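Local coordinates for protein serine protease inhibitor 4, isoform B (Drosophila melanogaster, PDB 4P0F) that probably inhibits serine proteases, and perhaps cysteine proteases, as members of the serpin family generally do, and is captured here in its cleaved form, at residues 15-18 with 19-23; 27-30 with 31-34; 241-244 with 245-249. All coordinates share one frame; numbering follows the deposited sequence.

Contact 1 of 3, residues 15-18 with 19-23; sequences ALFS and INVYG
The carbonyls of A15, L16, F17 and S18 accept in turn the amides of I19, N20, V21 and Y22, the i to i+4 pattern of an alpha helix, with A15 O to I19 N at 3.2 Å and S18 O to Y22 N at 2.9 Å. One turn apart, F17 and V21 form a CH-pi contact. Methyl CG2 of V21 lies over one face of the F17 ring, 3.8 Å from the centroid and displaced toward the rim, with CZ its nearest ring atom. With CG anti to the backbone N (chi1 -178°), the F17 ring stands out from the helix, and V21 CG2 reaches back over its face. A flat ring and a branched valine suit this buried flank, since F17 also packs on I41 and Q42 and V21 on F36 and L289.

L16 and I19 meet at their ends, CD1 to CD1, at 3.8 Å. I19 gets there by placing CG1 in the crowded position between backbone N and carbonyl carbon (chi1 61°), which presses CG1 to 3.2 Å from L16 O. The same leucine methyl lies 3.6 Å from N20 OD1, so an apolar branch runs beside the amide. N20 CG comes to 3.1 Å from L16 O, but it is the backbone amide of N20 that bonds this oxygen.

S18 and Y22 serve the third flank. The small S18 packs against P38, P371 and W374 while its OG bonds L14 O, a way of burying a hydroxyl within the helix's own backbone. Y22 meets the W374 ring and bonds S376 and T361 through OH. The arrangement belongs to the long N-terminal serpin helix, 6-28, packed against helix 38-49 and strand 370-377.

Contact 2 of 3, residues 27-30 with 31-34; sequences GQKP and GENI
K29 sets CB and CD against the carboxylate of E32, CD coming to 3.6 Å from OE1 and 3.7 Å from OE2, while CB touches E32 CD. Bends at chi2 (-126°) and chi4 take the chain on past the carboxylate, with NZ 4.6 Å from OE1; the opposite charges may attract, but their charged atoms are not in contact. F278 touches both side chains, consistent with their aliphatic parts packing there; E32 is exposed and K29 partly so.

K29 is the first residue to leave helical geometry, and the chain turns from it to E32. P30, whose ring already fixes phi near -63°, suits the second position of that turn, and G31 takes the third with little bulk. No direct hydrogen bond closes the turn; instead a water sits 3.0 Å from K29 O and also approaches E32 O, at a distance short enough to leave that second bond doubtful. I34 approaches the turn with CD1, 3.8 Å from K29 O, and packs on L25 and S26. This is a type I beta turn, joining the end of helix 6-28 to strand 35-36.

Contact 3 of 3, residues 241-244 with 245-249; sequences TGLP and ALEEK
P244 O is gripped twice: by the amide of E248 at 3.2 Å and by a water that donates to it at 2.7 Å. The amide comes in tilted from the carbonyl plane, and the water passes on to E248 OE2 through a weak bond, tying the exposed glutamate to its own helix. E248 CG lies 3.4 Å from the same oxygen, so the glutamate chain also runs beside the carbonyl.

The preceding bonds are straighter. L243 O receives E247 N at 2.8 Å, nearly along the C=O axis, and G242 O takes L246 N similarly. P244 fits the first turn, where a residue without an amide proton costs no helical bond. The A245 amide, also in that turn, donates to a second water at 3.0 Å, which in turn donates to T241 O and bridges the start of the helix to the loop before it.

Across the next flank, E247 lies over L243: with CG beside the backbone N (chi1 -73°) and the rest extended, OE2 reaches 3.7 Å from L243 CG. OE2 also makes a weak hydrogen bond to S376 OG and lies by the hydroxyl of Y22 on helix 6-28, a probable partner. The leucines turn inward, L243 to P359 and V378, L246 to L216, V235 and P237; L243 CD1 and L246 CD2 are 4.3 Å apart. The arrangement is the N-terminal start of a short helix, 243-249, which in this serpin fold packs against strand 230-237 just before it in the chain.

Overall arrangement
From the N terminus the three contacts follow in series, without nesting or crossing, and each closes only a local turn. Contact 1 lies in mid-helix 6-28; contact 2 ends that helix and turns the chain into strand 35-36, which pairs with strand 370-377. Much later, contact 3 opens helix 243-249. The fold brings the latter back to the first helix: Y22 OH of contact 1 lies 3.1 Å from E247 OE2 of contact 3, a probable hydrogen bond. Contacts 2 and 3 do not touch, their nearest atoms about 6 Å apart. Strand 370-377 is the common neighbour, with S376 reached by Y22, by the backbone of I34 and, weakly, by E247.

Contact 1 of 3, residues 15-18 with 19-23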
ATOM      1  N   ALA A  15      -1.490  -4.069   9.984  1.00 14.33           N
ATOM      2  CA  ALA A  15      -0.056  -3.947  10.257  1.00 15.09           C
ATOM      3  C   ALA A  15       0.674  -5.276  10.075  1.00 18.93           C
ATOM      4  O   ALA A  15       1.785  -5.311   9.547  1.00 17.30           O
ATOM      5  CB  ALA A  15       0.186  -3.390  11.670  1.00 17.32           C
ATOM      6  N   LEU A  16       0.060  -6.374  10.500  1.00 16.83           N
ATOM      7  CA  LEU A  16       0.683  -7.679  10.336  1.00 15.13           C
ATOM      8  C   LEU A  16       0.690  -8.082   8.857  1.00 14.22           C
ATOM      9  O   LEU A  16       1.704  -8.543   8.345  1.00 15.61           O
ATOM     10  CB  LEU A  16      -0.033  -8.729  11.188  1.00 15.86           C
ATOM     11  CG  LEU A  16       0.480 -10.176  11.081  1.00 16.90           C
ATOM     12  CD1 LEU A  16       1.978 -10.278  11.290  1.00 18.24           C
ATOM     13  CD2 LEU A  16      -0.231 -11.046  12.084  1.00 20.76           C
ATOM     14  N   PHE A  17      -0.438  -7.904   8.176  1.00 13.61           N
ATOM     15  CA  PHE A  17      -0.481  -8.113   6.730  1.00 13.54           C
ATOM     16  C   PHE A  17       0.615  -7.310   6.028  1.00 15.44           C
ATOM     17  O   PHE A  17       1.281  -7.821   5.123  1.00 14.79           O
ATOM     18  CB  PHE A  17      -1.855  -7.736   6.171  1.00 14.74           C
ATOM     19  CG  PHE A  17      -1.994  -7.972   4.689  1.00 14.93           C
ATOM     20  CD1 PHE A  17      -1.894  -9.243   4.171  1.00 14.64           C
ATOM     21  CD2 PHE A  17      -2.215  -6.918   3.819  1.00 16.38           C
ATOM     22  CE1 PHE A  17      -2.028  -9.472   2.812  1.00 16.73           C
ATOM     23  CE2 PHE A  17      -2.344  -7.141   2.459  1.00 18.10           C
ATOM     24  CZ  PHE A  17      -2.242  -8.426   1.964  1.00 15.36           C
ATOM     25  N   SER A  18       0.828  -6.075   6.478  1.00 13.74           N
ATOM     26  CA  SER A  18       1.832  -5.201   5.882  1.00 14.58           C
ATOM     27  C   SER A  18       3.235  -5.792   5.965  1.00 16.33           C
ATOM     28  O   SER A  18       3.958  -5.825   4.969  1.00 17.43           O
ATOM     29  CB  SER A  18       1.839  -3.828   6.560  1.00 18.50           C
ATOM     30  OG  SER A  18       0.590  -3.170   6.447  1.00 21.07           O
ATOM     31  N   ILE A  19       3.647  -6.229   7.153  1.00 16.35           N
ATOM     32  CA  ILE A  19       4.988  -6.762   7.285  1.00 16.51           C
ATOM     33  C   ILE A  19       5.089  -8.103   6.566  1.00 17.71           C
ATOM     34  O   ILE A  19       6.153  -8.449   6.060  1.00 18.50           O
ATOM     35  CB  ILE A  19       5.424  -6.876   8.775  1.00 28.99           C
ATOM     36  CG1 ILE A  19       4.523  -7.816   9.567  1.00 35.86           C
ATOM     37  CG2 ILE A  19       5.403  -5.500   9.408  1.00 36.67           C
ATOM     38  CD1 ILE A  19       5.055  -8.141  10.952  1.00 85.90           C
ATOM     39  N   ASN A  20       3.984  -8.852   6.488  1.00 17.19           N
ATOM     40  CA  ASN A  20       3.990 -10.094   5.719  1.00 18.60           C
ATOM     41  C   ASN A  20       4.293  -9.820   4.244  1.00 16.97           C
ATOM     42  O   ASN A  20       5.148 -10.477   3.642  1.00 19.15           O
ATOM     43  CB  ASN A  20       2.649 -10.823   5.846  1.00 16.39           C
ATOM     44  CG  ASN A  20       2.408 -11.391   7.238  1.00 18.64           C
ATOM     45  OD1 ASN A  20       3.298 -11.420   8.090  1.00 18.11           O
ATOM     46  ND2 ASN A  20       1.201 -11.897   7.450  1.00 17.09           N
ATOM     47  N   VAL A  21       3.593  -8.846   3.671  1.00 16.02           N
ATOM     48  CA  VAL A  21       3.775  -8.487   2.260  1.00 16.25           C
ATOM     49  C   VAL A  21       5.177  -7.910   2.021  1.00 17.28           C
ATOM     50  O   VAL A  21       5.863  -8.282   1.060  1.00 18.72           O
ATOM     51  CB  VAL A  21       2.695  -7.483   1.808  1.00 15.97           C
ATOM     52  CG1 VAL A  21       3.021  -6.915   0.431  1.00 16.23           C
ATOM     53  CG2 VAL A  21       1.321  -8.160   1.792  1.00 15.02           C
ATOM     54  N   TYR A  22       5.598  -7.019   2.913  1.00 17.40           N
ATOM     55  CA  TYR A  22       6.916  -6.382   2.829  1.00 21.95           C
ATOM     56  C   TYR A  22       8.002  -7.456   2.787  1.00 23.78           C
ATOM     57  O   TYR A  22       8.929  -7.398   1.973  1.00 22.35           O
ATOM     58  CB  TYR A  22       7.086  -5.434   4.022  1.00 18.16           C
ATOM     59  CG  TYR A  22       8.366  -4.625   4.126  1.00 20.15           C
ATOM     60  CD1 TYR A  22       8.877  -3.921   3.044  1.00 29.26           C
ATOM     61  CD2 TYR A  22       9.014  -4.508   5.351  1.00 29.41           C
ATOM     62  CE1 TYR A  22      10.034  -3.161   3.173  1.00 26.95           C
ATOM     63  CE2 TYR A  22      10.162  -3.757   5.491  1.00 28.95           C
ATOM     64  CZ  TYR A  22      10.668  -3.084   4.406  1.00 30.89           C
ATOM     65  OH  TYR A  22      11.817  -2.347   4.587  1.00 36.17           O
ATOM     66  N   GLY A  23       7.870  -8.463   3.645  1.00 20.89           N
ATOM     67  CA  GLY A  23       8.826  -9.546   3.665  1.00 22.35           C
ATOM     68  C   GLY A  23       8.887 -10.321   2.363  1.00 23.50           C
ATOM     69  O   GLY A  23       9.973 -10.639   1.888  1.00 25.72           O
TER

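Contact 2 of 3, residues 27-30 with 31-34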
ATOM      1  N   GLY A  27      12.036 -10.133  -0.507  1.00 34.52           N
ATOM      2  CA  GLY A  27      12.622 -11.350  -1.027  1.00 39.93           C
ATOM      3  C   GLY A  27      12.537 -11.419  -2.539  1.00 34.68           C
ATOM      4  O   GLY A  27      13.448 -11.924  -3.187  1.00 37.93           O
ATOM      5  N   GLN A  28      11.443 -10.916  -3.105  1.00 34.47           N
ATOM      6  CA  GLN A  28      11.229 -10.981  -4.550  1.00 34.64           C
ATOM      7  C   GLN A  28      12.038  -9.901  -5.275  1.00 37.18           C
ATOM      8  O   GLN A  28      12.432 -10.088  -6.427  1.00 44.58           O
ATOM      9  CB  GLN A  28       9.729 -10.841  -4.882  1.00 41.54           C
ATOM     10  CG  GLN A  28       9.362 -11.200  -6.325  1.00 50.49           C
ATOM     11  CD  GLN A  28       7.896 -10.918  -6.672  1.00 43.39           C
ATOM     12  OE1 GLN A  28       6.996 -11.119  -5.854  1.00 34.76           O
ATOM     13  NE2 GLN A  28       7.660 -10.447  -7.897  1.00 35.34           N
ATOM     14  N   LYS A  29      12.288  -8.782  -4.594  1.00 47.87           N
ATOM     15  CA  LYS A  29      12.958  -7.624  -5.196  1.00 45.64           C
ATOM     16  C   LYS A  29      13.980  -7.007  -4.230  1.00 34.55           C
ATOM     17  O   LYS A  29      13.775  -5.902  -3.724  1.00 37.53           O
ATOM     18  CB  LYS A  29      11.921  -6.570  -5.609  1.00 51.24           C
ATOM     19  CG  LYS A  29      10.735  -7.127  -6.393  1.00 63.98           C
ATOM     20  CD  LYS A  29      10.532  -6.415  -7.716  1.00 71.71           C
ATOM     21  CE  LYS A  29       9.276  -6.917  -8.411  1.00 72.61           C
ATOM     22  NZ  LYS A  29       8.553  -5.835  -9.133  1.00 63.80           N
ATOM     23  N   PRO A  30      15.098  -7.715  -3.984  1.00 38.99           N
ATOM     24  CA  PRO A  30      16.030  -7.437  -2.876  1.00 43.72           C
ATOM     25  C   PRO A  30      16.752  -6.080  -2.893  1.00 67.14           C
ATOM     26  O   PRO A  30      16.953  -5.520  -1.815  1.00 89.50           O
ATOM     27  CB  PRO A  30      17.057  -8.573  -2.994  1.00 45.82           C
ATOM     28  CG  PRO A  30      16.933  -9.072  -4.390  1.00 49.41           C
ATOM     29  CD  PRO A  30      15.494  -8.914  -4.741  1.00 44.98           C
ATOM     30  N   GLY A  31      17.133  -5.571  -4.059  1.00 51.13           N
ATOM     31  CA  GLY A  31      17.947  -4.366  -4.127  1.00 48.82           C
ATOM     32  C   GLY A  31      17.197  -3.108  -4.525  1.00 42.85           C
ATOM     33  O   GLY A  31      17.812  -2.127  -4.949  1.00 59.38           O
ATOM     34  N   GLU A  32      15.876  -3.129  -4.368  1.00 35.27           N
ATOM     35  CA  GLU A  32      15.012  -2.066  -4.875  1.00 31.40           C
ATOM     36  C   GLU A  32      14.384  -1.238  -3.770  1.00 30.15           C
ATOM     37  O   GLU A  32      14.103  -1.745  -2.681  1.00 28.97           O
ATOM     38  CB  GLU A  32      13.900  -2.662  -5.741  1.00 31.70           C
ATOM     39  CG  GLU A  32      14.396  -3.201  -7.074  1.00 54.14           C
ATOM     40  CD  GLU A  32      13.270  -3.715  -7.955  1.00 63.57           C
ATOM     41  OE1 GLU A  32      12.132  -3.219  -7.821  1.00 49.07           O
ATOM     42  OE2 GLU A  32      13.525  -4.617  -8.780  1.00 75.68           O
ATOM     43  N   ASN A  33      14.136   0.032  -4.071  1.00 27.44           N
ATOM     44  CA  ASN A  33      13.390   0.894  -3.166  1.00 23.16           C
ATOM     45  C   ASN A  33      11.904   0.596  -3.222  1.00 23.04           C
ATOM     46  O   ASN A  33      11.136   1.271  -3.896  1.00 30.55           O
ATOM     47  CB  ASN A  33      13.638   2.359  -3.490  1.00 23.77           C
ATOM     48  CG  ASN A  33      15.069   2.774  -3.222  1.00 25.64           C
ATOM     49  OD1 ASN A  33      15.835   2.039  -2.606  1.00 26.81           O
ATOM     50  ND2 ASN A  33      15.442   3.955  -3.694  1.00 27.30           N
ATOM     51  N   ILE A  34      11.501  -0.417  -2.481  1.00 20.17           N
ATOM     52  CA  ILE A  34      10.115  -0.828  -2.454  1.00 18.49           C
ATOM     53  C   ILE A  34       9.233   0.254  -1.844  1.00 22.02           C
ATOM     54  O   ILE A  34       9.590   0.860  -0.845  1.00 22.26           O
ATOM     55  CB  ILE A  34       9.985  -2.142  -1.660  1.00 24.11           C
ATOM     56  CG1 ILE A  34      10.736  -3.255  -2.402  1.00 31.62           C
ATOM     57  CG2 ILE A  34       8.519  -2.525  -1.448  1.00 25.65           C
ATOM     58  CD1 ILE A  34      10.902  -4.527  -1.605  1.00 43.25           C
TER
HETATM   59  O   HOH W   1      14.075  -3.923  -1.455  1.00 33.37           O

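Contact 3 of 3, residues 241-244 with 245-249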
ATOM      1  N   THR A 241      24.958  -1.429   7.219  1.00 33.51           N
ATOM      2  CA  THR A 241      24.586  -2.626   6.475  1.00 32.14           C
ATOM      3  C   THR A 241      23.435  -3.382   7.144  1.00 30.09           C
ATOM      4  O   THR A 241      23.196  -4.549   6.839  1.00 31.94           O
ATOM      5  CB  THR A 241      25.786  -3.577   6.346  1.00 35.80           C
ATOM      6  OG1 THR A 241      26.305  -3.856   7.650  1.00 38.82           O
ATOM      7  CG2 THR A 241      26.889  -2.953   5.498  1.00 38.80           C
ATOM      8  N   GLY A 242      22.725  -2.714   8.047  1.00 27.49           N
ATOM      9  CA  GLY A 242      21.796  -3.392   8.938  1.00 26.55           C
ATOM     10  C   GLY A 242      20.349  -3.562   8.487  1.00 24.39           C
ATOM     11  O   GLY A 242      19.548  -4.130   9.224  1.00 24.82           O
ATOM     12  N   LEU A 243      19.987  -3.096   7.297  1.00 23.79           N
ATOM     13  CA  LEU A 243      18.569  -3.100   6.946  1.00 23.11           C
ATOM     14  C   LEU A 243      18.011  -4.522   6.787  1.00 22.97           C
ATOM     15  O   LEU A 243      16.945  -4.817   7.323  1.00 25.42           O
ATOM     16  CB  LEU A 243      18.304  -2.285   5.676  1.00 22.02           C
ATOM     17  CG  LEU A 243      16.821  -2.145   5.303  1.00 21.86           C
ATOM     18  CD1 LEU A 243      16.010  -1.485   6.406  1.00 22.37           C
ATOM     19  CD2 LEU A 243      16.666  -1.373   4.000  1.00 22.92           C
ATOM     20  N   PRO A 244      18.713  -5.407   6.055  1.00 25.59           N
ATOM     21  CA  PRO A 244      18.141  -6.756   5.914  1.00 26.76           C
ATOM     22  C   PRO A 244      17.860  -7.437   7.257  1.00 32.50           C
ATOM     23  O   PRO A 244      16.821  -8.086   7.409  1.00 30.88           O
ATOM     24  CB  PRO A 244      19.219  -7.514   5.134  1.00 30.16           C
ATOM     25  CG  PRO A 244      19.932  -6.455   4.360  1.00 36.13           C
ATOM     26  CD  PRO A 244      19.955  -5.258   5.270  1.00 27.97           C
ATOM     27  N   ALA A 245      18.760  -7.267   8.221  1.00 26.68           N
ATOM     28  CA  ALA A 245      18.570  -7.843   9.552  1.00 28.08           C
ATOM     29  C   ALA A 245      17.415  -7.163  10.279  1.00 26.07           C
ATOM     30  O   ALA A 245      16.634  -7.817  10.965  1.00 27.79           O
ATOM     31  CB  ALA A 245      19.845  -7.730  10.362  1.00 29.85           C
ATOM     32  N   LEU A 246      17.296  -5.846  10.127  1.00 21.66           N
ATOM     33  CA  LEU A 246      16.172  -5.125  10.729  1.00 22.25           C
ATOM     34  C   LEU A 246      14.858  -5.620  10.164  1.00 25.90           C
ATOM     35  O   LEU A 246      13.879  -5.780  10.894  1.00 24.88           O
ATOM     36  CB  LEU A 246      16.282  -3.615  10.495  1.00 24.30           C
ATOM     37  CG  LEU A 246      15.073  -2.781  10.947  1.00 23.11           C
ATOM     38  CD1 LEU A 246      14.814  -2.946  12.433  1.00 24.30           C
ATOM     39  CD2 LEU A 246      15.273  -1.300  10.619  1.00 23.67           C
ATOM     40  N   GLU A 247      14.841  -5.853   8.856  1.00 22.08           N
ATOM     41  CA  GLU A 247      13.628  -6.276   8.168  1.00 23.04           C
ATOM     42  C   GLU A 247      13.156  -7.600   8.739  1.00 28.96           C
ATOM     43  O   GLU A 247      11.962  -7.817   8.927  1.00 28.65           O
ATOM     44  CB  GLU A 247      13.868  -6.405   6.665  1.00 30.00           C
ATOM     45  CG  GLU A 247      14.008  -5.068   5.962  1.00 27.91           C
ATOM     46  CD  GLU A 247      14.257  -5.201   4.464  1.00 51.79           C
ATOM     47  OE1 GLU A 247      14.546  -6.323   3.996  1.00 52.81           O
ATOM     48  OE2 GLU A 247      14.156  -4.177   3.754  1.00 44.94           O
ATOM     49  N   GLU A 248      14.112  -8.476   9.014  1.00 23.71           N
ATOM     50  CA  GLU A 248      13.816  -9.779   9.599  1.00 28.19           C
ATOM     51  C   GLU A 248      13.317  -9.656  11.034  1.00 31.81           C
ATOM     52  O   GLU A 248      12.397 -10.369  11.444  1.00 37.47           O
ATOM     53  CB  GLU A 248      15.056 -10.674   9.561  1.00 34.00           C
ATOM     54  CG  GLU A 248      15.457 -11.121   8.166  1.00 55.45           C
ATOM     55  CD  GLU A 248      16.838 -11.759   8.124  1.00 78.75           C
ATOM     56  OE1 GLU A 248      17.405 -12.040   9.202  1.00 84.28           O
ATOM     57  OE2 GLU A 248      17.359 -11.976   7.010  1.00 87.03           O
ATOM     58  N   LYS A 249      13.929  -8.760  11.798  1.00 28.47           N
ATOM     59  CA  LYS A 249      13.566  -8.576  13.200  1.00 28.51           C
ATOM     60  C   LYS A 249      12.234  -7.862  13.407  1.00 35.01           C
ATOM     61  O   LYS A 249      11.612  -8.016  14.454  1.00 27.50           O
ATOM     62  CB  LYS A 249      14.655  -7.810  13.937  1.00 29.08           C
ATOM     63  CG  LYS A 249      15.932  -8.598  14.136  1.00 45.96           C
ATOM     64  CD  LYS A 249      16.965  -7.783  14.888  1.00 49.90           C
ATOM     65  CE  LYS A 249      18.370  -8.321  14.660  1.00 50.90           C
ATOM     66  NZ  LYS A 249      19.428  -7.336  15.027  1.00 38.04           N
TER
HETATM   67  O   HOH W   2      21.675  -6.778   7.857  1.00 30.61           O
HETATM   68  O   HOH W   3      15.948  -9.434   5.294  1.00 42.43           O